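Local coordinates for protein carbon monoxide dehydrogenase (Thermococcus sp. AM4, PDB 6T7J) that probably oxidises carbon monoxide to carbon dioxide when its nickel-iron-sulfur cluster is complete, and is captured here nickel-free with a broken cluster, at residues G113-R118 with E148-L153; D226-S231 with V568-F573; E279-E284 with K296-V301; S461-A466 with A487-M492. One frame throughout, in Å; residues are numbered along the deposited sequence.

Contact 1: G113-R118 with E148-L153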
loop_
_atom_site.group_PDB
_atom_site.type_symbol
_atom_site.label_atom_id
_atom_site.label_comp_id
_atom_site.label_asym_id
_atom_site.label_seq_id
_atom_site.Cartn_x
_atom_site.Cartn_y
_atom_site.Cartn_z
ATOM N N GLY A 113 26.441 -4.986 2.662
ATOM C CA GLY A 113 27.448 -5.589 1.807
ATOM C C GLY A 113 28.841 -5.053 2.074
ATOM O O GLY A 113 29.825 -5.788 1.965
ATOM N N VAL A 114 28.943 -3.769 2.424
ATOM C CA VAL A 114 30.249 -3.213 2.775
ATOM C C VAL A 114 30.693 -3.693 4.155
ATOM O O VAL A 114 31.889 -3.904 4.392
ATOM C CB VAL A 114 30.210 -1.676 2.687
ATOM C CG1 VAL A 114 31.503 -1.067 3.213
ATOM C CG2 VAL A 114 29.979 -1.260 1.258
ATOM N N ALA A 115 29.749 -3.884 5.081
ATOM C CA ALA A 115 30.106 -4.391 6.401
ATOM C C ALA A 115 30.654 -5.812 6.331
ATOM O O ALA A 115 31.508 -6.189 7.144
ATOM C CB ALA A 115 28.894 -4.337 7.331
ATOM N N GLU A 116 30.179 -6.612 5.379
ATOM C CA GLU A 116 30.661 -7.973 5.184
ATOM C C GLU A 116 31.875 -8.048 4.266
ATOM O O GLU A 116 32.393 -9.145 4.037
ATOM C CB GLU A 116 29.541 -8.857 4.620
ATOM C CG GLU A 116 28.290 -8.923 5.487
ATOM C CD GLU A 116 27.278 -9.933 4.971
ATOM O OE1 GLU A 116 27.599 -11.140 4.947
ATOM O OE2 GLU A 116 26.165 -9.521 4.586
ATOM N N GLY A 117 32.335 -6.916 3.737
ATOM C CA GLY A 117 33.474 -6.915 2.843
ATOM C C GLY A 117 33.174 -7.360 1.429
ATOM O O GLY A 117 34.056 -7.910 0.762
ATOM N N ARG A 118 31.956 -7.126 0.943
ATOM C CA ARG A 118 31.535 -7.605 -0.369
ATOM C C ARG A 118 31.587 -6.525 -1.445
ATOM O O ARG A 118 32.094 -6.772 -2.544
ATOM C CB ARG A 118 30.120 -8.193 -0.280
ATOM C CG ARG A 118 30.051 -9.509 0.484
ATOM C CD ARG A 118 28.746 -10.251 0.225
ATOM N NE ARG A 118 27.764 -10.005 1.277
ATOM C CZ ARG A 118 26.657 -9.287 1.115
ATOM N NH1 ARG A 118 26.382 -8.741 -0.063
ATOM N NH2 ARG A 118 25.822 -9.115 2.132
ATOM N N GLU A 148 32.870 -4.749 11.953
ATOM C CA GLU A 148 32.018 -5.518 12.857
ATOM C C GLU A 148 30.929 -4.640 13.473
ATOM O O GLU A 148 29.763 -5.060 13.586
ATOM C CB GLU A 148 32.875 -6.174 13.942
ATOM C CG GLU A 148 32.106 -6.657 15.161
ATOM C CD GLU A 148 31.158 -7.800 14.845
ATOM O OE1 GLU A 148 31.327 -8.449 13.789
ATOM O OE2 GLU A 148 30.243 -8.051 15.656
ATOM N N ILE A 149 31.299 -3.426 13.893
ATOM C CA ILE A 149 30.309 -2.441 14.323
ATOM C C ILE A 149 29.272 -2.235 13.227
ATOM O O ILE A 149 28.060 -2.215 13.482
ATOM C CB ILE A 149 30.996 -1.114 14.694
ATOM C CG1 ILE A 149 32.008 -1.320 15.822
ATOM C CG2 ILE A 149 29.963 -0.064 15.084
ATOM C CD1 ILE A 149 32.919 -0.129 16.041
ATOM N N ALA A 150 29.744 -2.077 11.986
ATOM C CA ALA A 150 28.835 -1.876 10.863
ATOM C C ALA A 150 27.918 -3.077 10.665
ATOM O O ALA A 150 26.748 -2.914 10.313
ATOM C CB ALA A 150 29.630 -1.588 9.589
ATOM N N ARG A 151 28.428 -4.289 10.898
ATOM C CA ARG A 151 27.606 -5.488 10.747
ATOM C C ARG A 151 26.475 -5.511 11.767
ATOM O O ARG A 151 25.312 -5.757 11.419
ATOM C CB ARG A 151 28.472 -6.743 10.888
ATOM C CG ARG A 151 29.083 -7.239 9.587
ATOM C CD ARG A 151 29.504 -8.701 9.691
ATOM N NE ARG A 151 30.575 -8.907 10.663
ATOM C CZ ARG A 151 31.870 -8.738 10.405
ATOM N NH1 ARG A 151 32.770 -8.953 11.356
ATOM N NH2 ARG A 151 32.266 -8.355 9.197
ATOM N N GLU A 152 26.800 -5.268 13.038
ATOM C CA GLU A 152 25.758 -5.259 14.066
ATOM C C GLU A 152 24.735 -4.153 13.806
ATOM O O GLU A 152 23.513 -4.373 13.908
ATOM C CB GLU A 152 26.389 -5.103 15.449
ATOM C CG GLU A 152 27.533 -6.070 15.712
ATOM C CD GLU A 152 28.197 -5.845 17.057
ATOM O OE1 GLU A 152 29.444 -5.792 17.103
ATOM O OE2 GLU A 152 27.474 -5.723 18.068
ATOM N N LEU A 153 25.221 -2.957 13.457
ATOM C CA LEU A 153 24.316 -1.864 13.126
ATOM C C LEU A 153 23.414 -2.237 11.960
ATOM O O LEU A 153 22.205 -1.979 11.994
ATOM C CB LEU A 153 25.109 -0.600 12.803
ATOM C CG LEU A 153 24.225 0.584 12.408
ATOM C CD1 LEU A 153 23.394 1.021 13.602
ATOM C CD2 LEU A 153 25.043 1.740 11.858
#

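Contact 2: D226-S231 with V568-F573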
loop_
_atom_site.group_PDB
_atom_site.type_symbol
_atom_site.label_atom_id
_atom_site.label_comp_id
_atom_site.label_asym_id
_atom_site.label_seq_id
_atom_site.Cartn_x
_atom_site.Cartn_y
_atom_site.Cartn_z
ATOM N N ASP A 226 8.268 6.450 8.824
ATOM C CA ASP A 226 9.071 7.031 7.749
ATOM C C ASP A 226 10.140 7.969 8.303
ATOM O O ASP A 226 11.342 7.732 8.139
ATOM C CB ASP A 226 8.168 7.770 6.754
ATOM C CG ASP A 226 8.947 8.411 5.602
ATOM O OD1 ASP A 226 10.184 8.241 5.519
ATOM O OD2 ASP A 226 8.312 9.088 4.764
ATOM N N GLY A 227 9.714 9.046 8.966
ATOM C CA GLY A 227 10.625 10.148 9.242
ATOM C C GLY A 227 11.702 9.799 10.250
ATOM O O GLY A 227 12.882 10.096 10.040
ATOM N N TRP A 228 11.315 9.174 11.357
ATOM C CA TRP A 228 12.237 8.895 12.449
ATOM C C TRP A 228 12.930 7.541 12.319
ATOM O O TRP A 228 13.601 7.112 13.263
ATOM C CB TRP A 228 11.499 8.981 13.786
ATOM C CG TRP A 228 11.277 10.390 14.240
ATOM C CD1 TRP A 228 10.125 11.112 14.138
ATOM C CD2 TRP A 228 12.240 11.253 14.857
ATOM N NE1 TRP A 228 10.308 12.371 14.658
ATOM C CE2 TRP A 228 11.599 12.483 15.106
ATOM C CE3 TRP A 228 13.580 11.103 15.229
ATOM C CZ2 TRP A 228 12.252 13.557 15.707
ATOM C CZ3 TRP A 228 14.228 12.172 15.823
ATOM C CH2 TRP A 228 13.564 13.382 16.057
ATOM N N SER A 229 12.793 6.867 11.179
ATOM C CA SER A 229 13.437 5.571 11.002
ATOM C C SER A 229 13.914 5.381 9.569
ATOM O O SER A 229 15.119 5.424 9.305
ATOM C CB SER A 229 12.486 4.443 11.401
ATOM O OG SER A 229 13.097 3.178 11.223
ATOM N N GLY A 230 12.981 5.173 8.640
ATOM C CA GLY A 230 13.317 4.919 7.251
ATOM C C GLY A 230 14.116 6.026 6.594
ATOM O O GLY A 230 15.244 5.804 6.145
ATOM N N SER A 231 13.537 7.227 6.528
ATOM C CA SER A 231 14.278 8.372 6.007
ATOM C C SER A 231 15.507 8.662 6.860
ATOM O O SER A 231 16.565 9.041 6.338
ATOM C CB SER A 231 13.365 9.597 5.942
ATOM O OG SER A 231 12.723 9.694 4.683
ATOM N N VAL A 568 4.039 17.196 11.292
ATOM C CA VAL A 568 2.945 17.443 12.232
ATOM C C VAL A 568 3.095 16.557 13.463
ATOM O O VAL A 568 3.103 17.039 14.602
ATOM C CB VAL A 568 1.584 17.229 11.546
ATOM C CG1 VAL A 568 0.467 17.223 12.577
ATOM C CG2 VAL A 568 1.337 18.310 10.500
ATOM N N ALA A 569 3.261 15.249 13.246
ATOM C CA ALA A 569 3.358 14.300 14.352
ATOM C C ALA A 569 4.577 14.561 15.225
ATOM O O ALA A 569 4.566 14.230 16.416
ATOM C CB ALA A 569 3.394 12.871 13.810
ATOM N N SER A 570 5.637 15.135 14.657
ATOM C CA SER A 570 6.788 15.550 15.446
ATOM C C SER A 570 6.533 16.838 16.217
ATOM O O SER A 570 7.402 17.266 16.982
ATOM C CB SER A 570 8.012 15.720 14.544
ATOM O OG SER A 570 8.226 14.560 13.762
ATOM N N GLY A 571 5.374 17.463 16.030
ATOM C CA GLY A 571 4.980 18.610 16.815
ATOM C C GLY A 571 5.184 19.967 16.178
ATOM O O GLY A 571 5.028 20.978 16.870
ATOM N N VAL A 572 5.517 20.034 14.889
ATOM C CA VAL A 572 5.761 21.309 14.223
ATOM C C VAL A 572 4.528 21.708 13.426
ATOM O O VAL A 572 3.952 20.892 12.694
ATOM C CB VAL A 572 7.014 21.260 13.327
ATOM C CG1 VAL A 572 7.030 20.039 12.466
ATOM C CG2 VAL A 572 7.088 22.490 12.449
ATOM N N PHE A 573 4.109 22.960 13.602
ATOM C CA PHE A 573 3.101 23.582 12.756
ATOM C C PHE A 573 3.555 23.540 11.301
ATOM O O PHE A 573 4.618 24.067 10.960
ATOM C CB PHE A 573 2.890 25.020 13.233
ATOM C CG PHE A 573 1.895 25.804 12.433
ATOM C CD1 PHE A 573 0.536 25.636 12.632
ATOM C CD2 PHE A 573 2.324 26.744 11.508
ATOM C CE1 PHE A 573 -0.380 26.373 11.904
ATOM C CE2 PHE A 573 1.414 27.482 10.778
ATOM C CZ PHE A 573 0.063 27.299 10.979
#

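Contact 3: E279-E284 with K296-V301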
loop_
_atom_site.group_PDB
_atom_site.type_symbol
_atom_site.label_atom_id
_atom_site.label_comp_id
_atom_site.label_asym_id
_atom_site.label_seq_id
_atom_site.Cartn_x
_atom_site.Cartn_y
_atom_site.Cartn_z
ATOM N N GLU A 279 31.592 10.452 -9.995
ATOM C CA GLU A 279 33.021 10.221 -9.817
ATOM C C GLU A 279 33.647 9.624 -11.072
ATOM O O GLU A 279 34.747 10.021 -11.474
ATOM C CB GLU A 279 33.259 9.315 -8.609
ATOM C CG GLU A 279 33.213 10.050 -7.280
ATOM C CD GLU A 279 32.984 9.120 -6.105
ATOM O OE1 GLU A 279 32.287 9.527 -5.153
ATOM O OE2 GLU A 279 33.499 7.982 -6.135
ATOM N N ILE A 280 32.957 8.679 -11.716
ATOM C CA ILE A 280 33.495 8.062 -12.923
ATOM C C ILE A 280 33.578 9.075 -14.055
ATOM O O ILE A 280 34.591 9.159 -14.757
ATOM C CB ILE A 280 32.647 6.839 -13.318
ATOM C CG1 ILE A 280 32.941 5.662 -12.384
ATOM C CG2 ILE A 280 32.895 6.455 -14.772
ATOM C CD1 ILE A 280 34.334 5.095 -12.529
ATOM N N ALA A 281 32.526 9.877 -14.242
ATOM C CA ALA A 281 32.492 10.777 -15.389
ATOM C C ALA A 281 33.428 11.965 -15.213
ATOM O O ALA A 281 33.957 12.481 -16.205
ATOM C CB ALA A 281 31.064 11.248 -15.637
ATOM N N MET A 282 33.650 12.418 -13.980
ATOM C CA MET A 282 34.638 13.465 -13.756
ATOM C C MET A 282 36.040 12.908 -13.533
ATOM O O MET A 282 36.970 13.683 -13.286
ATOM C CB MET A 282 34.217 14.364 -12.584
ATOM C CG MET A 282 34.502 13.833 -11.191
ATOM S SD MET A 282 33.728 14.893 -9.943
ATOM C CE MET A 282 34.795 14.615 -8.531
ATOM N N SER A 283 36.214 11.592 -13.626
ATOM C CA SER A 283 37.550 11.026 -13.716
ATOM C C SER A 283 38.193 11.429 -15.042
ATOM O O SER A 283 37.514 11.721 -16.029
ATOM C CB SER A 283 37.502 9.503 -13.594
ATOM O OG SER A 283 37.016 8.912 -14.788
ATOM N N GLU A 284 39.526 11.438 -15.057
ATOM C CA GLU A 284 40.241 11.913 -16.235
ATOM C C GLU A 284 40.150 10.944 -17.411
ATOM O O GLU A 284 40.302 11.373 -18.564
ATOM C CB GLU A 284 41.701 12.185 -15.873
ATOM C CG GLU A 284 42.475 12.932 -16.935
ATOM C CD GLU A 284 43.577 12.086 -17.526
ATOM O OE1 GLU A 284 44.361 11.498 -16.758
ATOM O OE2 GLU A 284 43.676 12.020 -18.756
ATOM N N LYS A 296 35.281 19.059 -25.065
ATOM C CA LYS A 296 36.288 19.536 -24.125
ATOM C C LYS A 296 36.391 18.647 -22.893
ATOM O O LYS A 296 37.444 18.624 -22.247
ATOM C CB LYS A 296 35.976 20.974 -23.708
ATOM C CG LYS A 296 35.986 21.965 -24.859
ATOM C CD LYS A 296 36.075 23.400 -24.363
ATOM C CE LYS A 296 36.100 24.379 -25.528
ATOM N NZ LYS A 296 36.480 25.753 -25.101
ATOM N N GLY A 297 35.330 17.920 -22.560
ATOM C CA GLY A 297 35.338 17.069 -21.385
ATOM C C GLY A 297 33.941 16.548 -21.110
ATOM O O GLY A 297 33.098 16.497 -22.008
ATOM N N VAL A 298 33.709 16.163 -19.856
ATOM C CA VAL A 298 32.414 15.655 -19.419
ATOM C C VAL A 298 31.947 16.467 -18.222
ATOM O O VAL A 298 32.661 16.577 -17.219
ATOM C CB VAL A 298 32.465 14.156 -19.063
ATOM C CG1 VAL A 298 31.098 13.684 -18.589
ATOM C CG2 VAL A 298 32.914 13.347 -20.258
ATOM N N ASN A 299 30.746 17.027 -18.330
ATOM C CA ASN A 299 30.108 17.818 -17.290
ATOM C C ASN A 299 28.882 17.052 -16.805
ATOM O O ASN A 299 27.953 16.796 -17.582
ATOM C CB ASN A 299 29.728 19.197 -17.837
ATOM C CG ASN A 299 28.864 19.998 -16.883
ATOM O OD1 ASN A 299 29.185 20.142 -15.703
ATOM N ND2 ASN A 299 27.766 20.542 -17.397
ATOM N N VAL A 300 28.895 16.661 -15.535
ATOM C CA VAL A 300 27.777 15.957 -14.923
ATOM C C VAL A 300 27.013 16.931 -14.042
ATOM O O VAL A 300 27.592 17.571 -13.155
ATOM C CB VAL A 300 28.249 14.741 -14.113
ATOM C CG1 VAL A 300 27.102 13.751 -13.936
ATOM C CG2 VAL A 300 29.411 14.096 -14.806
ATOM N N VAL A 301 25.715 17.040 -14.292
ATOM C CA VAL A 301 24.823 17.889 -13.522
ATOM C C VAL A 301 23.758 17.003 -12.892
ATOM O O VAL A 301 23.506 15.881 -13.336
ATOM C CB VAL A 301 24.189 18.987 -14.397
ATOM C CG1 VAL A 301 25.275 19.769 -15.116
ATOM C CG2 VAL A 301 23.231 18.369 -15.400
#

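Contact 4: S461-A466 with A487-M492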
loop_
_atom_site.group_PDB
_atom_site.type_symbol
_atom_site.label_atom_id
_atom_site.label_comp_id
_atom_site.label_asym_id
_atom_site.label_seq_id
_atom_site.Cartn_x
_atom_site.Cartn_y
_atom_site.Cartn_z
ATOM N N SER A 461 6.249 30.178 -4.920
ATOM C CA SER A 461 5.922 30.127 -3.498
ATOM C C SER A 461 7.149 29.781 -2.662
ATOM O O SER A 461 7.352 30.365 -1.592
ATOM C CB SER A 461 4.784 29.139 -3.251
ATOM O OG SER A 461 3.537 29.704 -3.623
ATOM N N HIS A 462 7.986 28.855 -3.138
ATOM C CA HIS A 462 9.238 28.550 -2.451
ATOM C C HIS A 462 10.018 29.824 -2.138
ATOM O O HIS A 462 10.278 30.154 -0.970
ATOM C CB HIS A 462 10.092 27.609 -3.310
ATOM C CG HIS A 462 9.567 26.208 -3.399
ATOM N ND1 HIS A 462 9.174 25.485 -2.294
ATOM C CD2 HIS A 462 9.386 25.394 -4.465
ATOM C CE1 HIS A 462 8.768 24.287 -2.676
ATOM N NE2 HIS A 462 8.886 24.207 -3.989
ATOM N N VAL A 463 10.372 30.572 -3.187
ATOM C CA VAL A 463 11.252 31.722 -3.019
ATOM C C VAL A 463 10.541 32.849 -2.280
ATOM O O VAL A 463 11.145 33.526 -1.441
ATOM C CB VAL A 463 11.797 32.189 -4.381
ATOM C CG1 VAL A 463 10.667 32.509 -5.342
ATOM C CG2 VAL A 463 12.669 33.399 -4.193
ATOM N N THR A 464 9.255 33.072 -2.568
ATOM C CA THR A 464 8.549 34.169 -1.914
ATOM C C THR A 464 8.405 33.916 -0.418
ATOM O O THR A 464 8.614 34.826 0.394
ATOM C CB THR A 464 7.183 34.388 -2.568
ATOM O OG1 THR A 464 7.363 34.914 -3.889
ATOM C CG2 THR A 464 6.354 35.375 -1.761
ATOM N N LEU A 465 8.067 32.682 -0.028
ATOM C CA LEU A 465 7.991 32.354 1.389
ATOM C C LEU A 465 9.351 32.488 2.058
ATOM O O LEU A 465 9.457 33.057 3.154
ATOM C CB LEU A 465 7.441 30.938 1.569
ATOM C CG LEU A 465 7.234 30.501 3.019
ATOM C CD1 LEU A 465 6.153 31.338 3.667
ATOM C CD2 LEU A 465 6.881 29.032 3.091
ATOM N N ALA A 466 10.407 31.975 1.415
ATOM C CA ALA A 466 11.742 32.099 1.993
ATOM C C ALA A 466 12.125 33.563 2.196
ATOM O O ALA A 466 12.653 33.936 3.253
ATOM C CB ALA A 466 12.763 31.390 1.104
ATOM N N ALA A 487 18.401 27.827 -4.360
ATOM C CA ALA A 487 19.746 27.916 -4.912
ATOM C C ALA A 487 19.739 28.607 -6.269
ATOM O O ALA A 487 20.624 29.417 -6.563
ATOM C CB ALA A 487 20.360 26.520 -5.019
ATOM N N MET A 488 18.745 28.305 -7.108
ATOM C CA MET A 488 18.685 28.933 -8.423
ATOM C C MET A 488 18.316 30.408 -8.328
ATOM O O MET A 488 18.712 31.200 -9.192
ATOM C CB MET A 488 17.689 28.195 -9.315
ATOM C CG MET A 488 18.098 26.775 -9.653
ATOM S SD MET A 488 16.886 25.952 -10.699
ATOM C CE MET A 488 15.431 26.051 -9.659
ATOM N N GLU A 489 17.559 30.798 -7.299
ATOM C CA GLU A 489 17.181 32.201 -7.171
ATOM C C GLU A 489 18.344 33.058 -6.685
ATOM O O GLU A 489 18.523 34.190 -7.147
ATOM C CB GLU A 489 15.990 32.345 -6.225
ATOM C CG GLU A 489 15.589 33.786 -5.979
ATOM C CD GLU A 489 14.562 34.280 -6.979
ATOM O OE1 GLU A 489 14.022 33.449 -7.739
ATOM O OE2 GLU A 489 14.291 35.501 -7.002
ATOM N N GLY A 490 19.144 32.538 -5.759
ATOM C CA GLY A 490 20.238 33.304 -5.200
ATOM C C GLY A 490 20.120 33.447 -3.699
ATOM O O GLY A 490 20.902 34.167 -3.071
ATOM N N LEU A 491 19.139 32.761 -3.114
ATOM C CA LEU A 491 18.920 32.808 -1.675
ATOM C C LEU A 491 19.949 32.006 -0.892
ATOM O O LEU A 491 19.918 32.031 0.343
ATOM C CB LEU A 491 17.513 32.310 -1.349
ATOM C CG LEU A 491 16.375 33.150 -1.928
ATOM C CD1 LEU A 491 15.034 32.503 -1.639
ATOM C CD2 LEU A 491 16.422 34.567 -1.373
ATOM N N MET A 492 20.851 31.299 -1.572
ATOM C CA MET A 492 21.924 30.565 -0.913
ATOM C C MET A 492 23.299 31.055 -1.345
ATOM O O MET A 492 24.304 30.408 -1.030
ATOM C CB MET A 492 21.785 29.063 -1.176
ATOM C CG MET A 492 20.615 28.427 -0.444
ATOM S SD MET A 492 20.264 26.739 -0.970
ATOM C CE MET A 492 18.851 26.358 0.061
#

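Contact 1: G113-R118 with E148-L153
The methyl group of A115 presses against the backbone of helix 146-162, its CB 3.6 Å from both the CB of A150 and the backbone N of R151. Two alanines suit this spot because their small side chains let the last turn of helix 81-115 come close to the neighbouring helix, and A150 also rests on F111 of helix 81-115.

R151 then reaches across. Its CG lies 3.7 Å from the CB of A115, and a bend at chi3 (-65°) carries the guanidinium round toward the helix end, with the CA of E116 at the edge of that group. NH2 of R151 gives a weak hydrogen bond to A115 O at 3.1 Å, bent to 124° at the hydrogen. On its own helix R151 forms a salt bridge through NH1 to E148 OE1 (2.9 Å), which helps fix the rotation of the guanidinium.

Beyond A115 the chain turns at G117, where glycine readily takes the positive phi of a Schellman motif. The grip between the helices is therefore mainly apolar: arginine adds one weak, bent hydrogen bond to a carbonyl near a C-terminal helix end, which its charge would probably favour, while its salt-bridge partner, E148, lies on its own helix.

Contact 2: D226-S231 with V568-F573
W228 meets S570 through the nitrogen edge of its indole: NE1 donates a hydrogen bond to OG at 3.2 Å, with an angle of 152° at the hydrogen and OG tilted 17° from the ring plane. The serine side chain leans the right way because its OG stands anti to the carbonyl carbon (chi1 -52°), and the same hydroxyl is hydrogen-bonded to Y566 O one turn back, so two hydrogen bonds hold it.

The close-fitting part of the contact is this one polar junction, wrapped in apolar and aromatic neighbours: L529 touches both residues, while L172 and A175 pack on the tryptophan and W183 meets it edge-to-face. Elsewhere the two segments diverge: W228 and S570 are the only touching pair, and the whole contact buries 62 Å². Both residues are buried, so the loose side is not a solvent side; next to S570, A569 O accepts a hydrogen bond from W183 NE1.

A leucine in place of W228 has no N-H to give and would probably leave the S570 hydroxyl without this donor, as well as opening a gap beside W183.

W228 sits in a pi-type turn of helix 212-242, where S231 N bonds D226 O. S570 belongs to a Schellman motif closed at G571, the helix-end turn leading from helix 558-569 into strand 574-576, as in the parallel alpha/beta, Rossmann-like domains of nickel-iron carbon monoxide dehydrogenases.

Contact 3: E279-E284 with K296-V301
V298 begins its contact with A281 at the branch point: its CB lies 3.6 Å from A281 O, the carbonyl at the end of helix 271-281. From there CG1 extends anti to the backbone N (chi1 179°), which sets this methyl 3.8 Å from the CB of A281 and 3.9 Å from A281 O. Around the valine lie V262 and I264 of the adjacent strand, and A290 and I393 also pack on it.

The strand 297-303 runs parallel to strand 261-268, and the helices 271-281 and 284-292 connect the two, so this is the inside of a beta-alpha-beta crossover in a parallel sheet. Alanine suits the helix here because a single methyl lets the end of the helix come close to the strand.

Two residues further on, on the same face of the strand, V300 also takes part. Its CG2 comes within 3.4 Å of the CB of A281, so the alanine methyl rests over both valines, each a beta-branched residue well suited to a strand. N299 points away from the helix, and its ND2 is hydrogen-bonded to V256 O and N263 OD1. V298 N is bonded to Q287 OE1 of the second connecting helix.

Contact 4: S461-A466 with A487-M492
V463 is met on one methyl by two residues of the other segment. Its CG2 touches the CG of E489 at 3.4 Å and the CD1 of L491 at 3.6 Å, while the same CD1 reaches on to the CB of A466 at 3.7 Å. One turn of helix 460-471 separates V463 from A466, so the leucine tip bridges both, and the alanine leaves it the room.

The glutamate lays first its CG methylene and then its carboxylate group against the methyl. CG extends anti to the backbone N (chi1 177°), then a bend at chi2 (90°) folds the carboxylate back over the valine, with E489 CD 3.5 Å from V463 CG2; the two side chains cross at about a right angle. An alanine here has nothing beyond CB and would probably leave V463 CG2 without its closest cover on this side and K467 without its distant, weak ion-pair partner.

In the next shell, G490 ends helix 480-489 with a positive phi at which a CB would be jammed against the carbonyl O of E489, so glycine suits the turn that brings L491, backed by C516, to face the helix. W482 packs on A466 and meets the ring of H462, whose NE2 bonds the carbonyl of C451, a residue of the broken-cluster pocket.

E489 CG and its carboxylate thus lie over V463 CG2 by van der Waals contact at the edge of an apolar cluster, and OE2 has a long, weak ion pair with K467 NZ.

From the N terminus, contact 1 closes first, joining the end of helix 81-115 to helix 146-162 across a short, partly helical connection far from the chain's centre. Contact 2 then opens on helix 212-242 and closes only at 568-573, tying that long helix to the end of helix 558-569, in the second parallel sheet's domain. Within this wide loop two smaller ones nest in series: contact 3, a local crossover in the first parallel sheet, and contact 4, a local helix pairing beside strand 474-478 in the second. None cross. Contacts 2 and 3 lie on opposite sides of the chain's centre, their centres about 37 Å apart, and no two contacts touch.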